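PDB 6HLX: AgaA from Rhizobium radiobacter, which binds the opine agropinic acid as the periplasmic solute-binding protein of an ABC transporter, delivering it for import into the bacterium. Local coordinates for residues 290-295 with 424-429. Numbering follows the deposited sequence.
Sequences GYMGYS and VDKAER. With MES (2-(N-morpholino)-ethanesulfonic acid), chain F; EDO (1,2-ethanediol), chain B.
M292 lays its terminal methyl over one face of the R429 guanidinium, with CE 3.5 Å from NH2 and displaced toward the rim of the flat group, and the two side chains cross at about a right angle. The thioether sulfur sits nearer the arginine's backbone, SD lying 3.5 Å from R429 CB, and also near the carbonyl oxygen of K426 in the first helical turn. With the chain extended about CB-CG, a bend at the last torsion (chi3 -69°) turns the methyl onto the guanidinium. No hydrogen bond joins the segments directly; in this crystal the sulfonate of MES, probably from the crystallisation liquor, bridges them. The backbone N of M292 donates to MES O2S (2.9 Å, 166°), while K426 NZ reaches O1S of the same group at 3.0 Å and O3S more weakly. The morpholine end lies against Y291, its C5 over one face of the ring.

In this family 5 solute-binding protein the contact joins the loop between strand 280-281 and helix 306-315 to the start of helix 426-443, away from the agropinic acid pocket. A type II turn, closed by Y294 N to Y291 O, presents M292 at its second position and has G293, with positive phi, at its third. D425 is the N-cap of the helix, its OD1 accepting from A427 N at 3.0 Å from above the carboxylate plane. R429 is held in turn: NH1 forms a salt bridge with D385 and a hydrogen bond with Y433 OH, and NE bonds the G420 carbonyl, which together should limit rotation of the guanidinium.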
loop_
_atom_site.group_PDB
_atom_site.type_symbol
_atom_site.label_atom_id
_atom_site.label_comp_id
_atom_site.label_asym_id
_atom_site.label_seq_id
_atom_site.Cartn_x
_atom_site.Cartn_y
_atom_site.Cartn_z
ATOM N N GLY A 290 10.774 -13.730 -8.447
ATOM C CA GLY A 290 11.420 -13.877 -7.144
ATOM C C GLY A 290 10.460 -14.209 -6.019
ATOM O O GLY A 290 10.904 -14.579 -4.938
ATOM N N TYR A 291 9.135 -14.051 -6.237
ATOM C CA TYR A 291 8.151 -14.397 -5.208
ATOM C C TYR A 291 7.598 -15.794 -5.481
ATOM O O TYR A 291 7.420 -16.175 -6.638
ATOM C CB TYR A 291 6.959 -13.428 -5.232
ATOM C CG TYR A 291 7.213 -12.120 -4.524
ATOM C CD1 TYR A 291 8.002 -11.134 -5.106
ATOM C CD2 TYR A 291 6.595 -11.833 -3.310
ATOM C CE1 TYR A 291 8.219 -9.910 -4.471
ATOM C CE2 TYR A 291 6.835 -10.628 -2.644
ATOM C CZ TYR A 291 7.612 -9.655 -3.245
ATOM O OH TYR A 291 7.827 -8.459 -2.592
ATOM N N MET A 292 7.265 -16.532 -4.418
ATOM C CA MET A 292 6.646 -17.846 -4.546
ATOM C C MET A 292 5.290 -17.710 -5.219
ATOM O O MET A 292 4.557 -16.737 -4.958
ATOM C CB MET A 292 6.554 -18.538 -3.186
ATOM C CG MET A 292 7.962 -18.912 -2.675
ATOM S SD MET A 292 7.943 -19.845 -1.139
ATOM C CE MET A 292 7.374 -18.558 0.021
ATOM N N GLY A 293 5.027 -18.625 -6.156
ATOM C CA GLY A 293 3.829 -18.600 -6.982
ATOM C C GLY A 293 4.139 -18.102 -8.384
ATOM O O GLY A 293 3.330 -18.295 -9.297
ATOM N N TYR A 294 5.311 -17.437 -8.575
ATOM C CA TYR A 294 5.712 -16.936 -9.888
ATOM C C TYR A 294 5.902 -18.133 -10.823
ATOM O O TYR A 294 6.470 -19.153 -10.410
ATOM C CB TYR A 294 7.051 -16.171 -9.804
ATOM C CG TYR A 294 7.526 -15.681 -11.154
ATOM C CD1 TYR A 294 7.083 -14.466 -11.672
ATOM C CD2 TYR A 294 8.401 -16.442 -11.927
ATOM C CE1 TYR A 294 7.507 -14.016 -12.925
ATOM C CE2 TYR A 294 8.808 -16.014 -13.190
ATOM C CZ TYR A 294 8.376 -14.790 -13.673
ATOM O OH TYR A 294 8.806 -14.350 -14.898
ATOM N N SER A 295 5.480 -17.981 -12.090
ATOM C CA SER A 295 5.631 -19.060 -13.083
ATOM C C SER A 295 5.625 -18.480 -14.484
ATOM O O SER A 295 4.707 -17.738 -14.840
ATOM C CB SER A 295 4.506 -20.086 -12.929
ATOM O OG SER A 295 4.297 -20.835 -14.117
ATOM N N VAL A 424 7.314 -23.285 7.287
ATOM C CA VAL A 424 8.544 -22.517 7.379
ATOM C C VAL A 424 9.429 -22.786 6.166
ATOM O O VAL A 424 9.898 -21.829 5.567
ATOM C CB VAL A 424 9.273 -22.697 8.738
ATOM C CG1 VAL A 424 10.457 -21.726 8.856
ATOM C CG2 VAL A 424 8.301 -22.502 9.916
ATOM N N ASP A 425 9.622 -24.065 5.788
ATOM C CA ASP A 425 10.446 -24.472 4.640
ATOM C C ASP A 425 9.941 -23.934 3.298
ATOM O O ASP A 425 8.880 -24.361 2.835
ATOM C CB ASP A 425 10.576 -26.003 4.599
ATOM C CG ASP A 425 11.457 -26.573 3.498
ATOM O OD1 ASP A 425 12.146 -25.782 2.813
ATOM O OD2 ASP A 425 11.457 -27.810 3.322
ATOM N N LYS A 426 10.723 -23.035 2.652
ATOM C CA LYS A 426 10.366 -22.432 1.352
ATOM C C LYS A 426 10.247 -23.466 0.204
ATOM O O LYS A 426 9.472 -23.240 -0.737
ATOM C CB LYS A 426 11.292 -21.269 0.983
ATOM C CG LYS A 426 11.033 -20.043 1.870
ATOM C CD LYS A 426 11.260 -18.701 1.186
ATOM C CE LYS A 426 10.760 -17.586 2.090
ATOM N NZ LYS A 426 11.204 -16.241 1.639
ATOM N N ALA A 427 10.943 -24.614 0.294
ATOM C CA ALA A 427 10.817 -25.682 -0.725
ATOM C C ALA A 427 9.394 -26.291 -0.680
ATOM O O ALA A 427 8.837 -26.703 -1.713
ATOM C CB ALA A 427 11.861 -26.767 -0.483
ATOM N N GLU A 428 8.786 -26.312 0.523
ATOM C CA GLU A 428 7.413 -26.809 0.681
ATOM C C GLU A 428 6.432 -25.653 0.423
ATOM O O GLU A 428 5.391 -25.846 -0.214
ATOM C CB GLU A 428 7.202 -27.410 2.086
ATOM C CG GLU A 428 7.937 -28.740 2.287
ATOM C CD GLU A 428 7.684 -29.779 1.205
ATOM O OE1 GLU A 428 6.500 -30.112 0.962
ATOM O OE2 GLU A 428 8.669 -30.242 0.583
ATOM N N ARG A 429 6.790 -24.444 0.861
ATOM C CA ARG A 429 5.900 -23.290 0.641
ATOM C C ARG A 429 5.660 -23.046 -0.852
ATOM O O ARG A 429 4.543 -22.720 -1.232
ATOM C CB ARG A 429 6.480 -21.999 1.264
ATOM C CG ARG A 429 6.462 -21.941 2.772
ATOM C CD ARG A 429 6.913 -20.561 3.256
ATOM N NE ARG A 429 5.804 -19.609 3.228
ATOM C CZ ARG A 429 5.944 -18.290 3.317
ATOM N NH1 ARG A 429 4.871 -17.498 3.317
ATOM N NH2 ARG A 429 7.155 -17.749 3.431
HETATM O O1 MES F . 12.453 -9.616 -3.148
HETATM C C2 MES F . 13.296 -10.774 -3.090
HETATM C C3 MES F . 12.484 -12.050 -3.122
HETATM N N4 MES F . 11.493 -12.059 -1.994
HETATM C C5 MES F . 10.665 -10.810 -2.029
HETATM C C6 MES F . 11.562 -9.593 -2.040
HETATM C C7 MES F . 10.669 -13.321 -2.048
HETATM C C8 MES F . 9.669 -13.452 -0.957
HETATM S S MES F . 8.914 -15.062 -0.884
HETATM O O1S MES F . 9.984 -16.026 -1.044
HETATM O O2S MES F . 7.944 -15.108 -1.963
HETATM O O3S MES F . 8.292 -15.143 0.424
HETATM C C1 EDO B . 7.459 -25.992 9.003
HETATM O O1 EDO B . 6.152 -26.306 9.409
HETATM C C2 EDO B . 7.817 -26.793 7.745
HETATM O O2 EDO B . 9.104 -26.405 7.368
#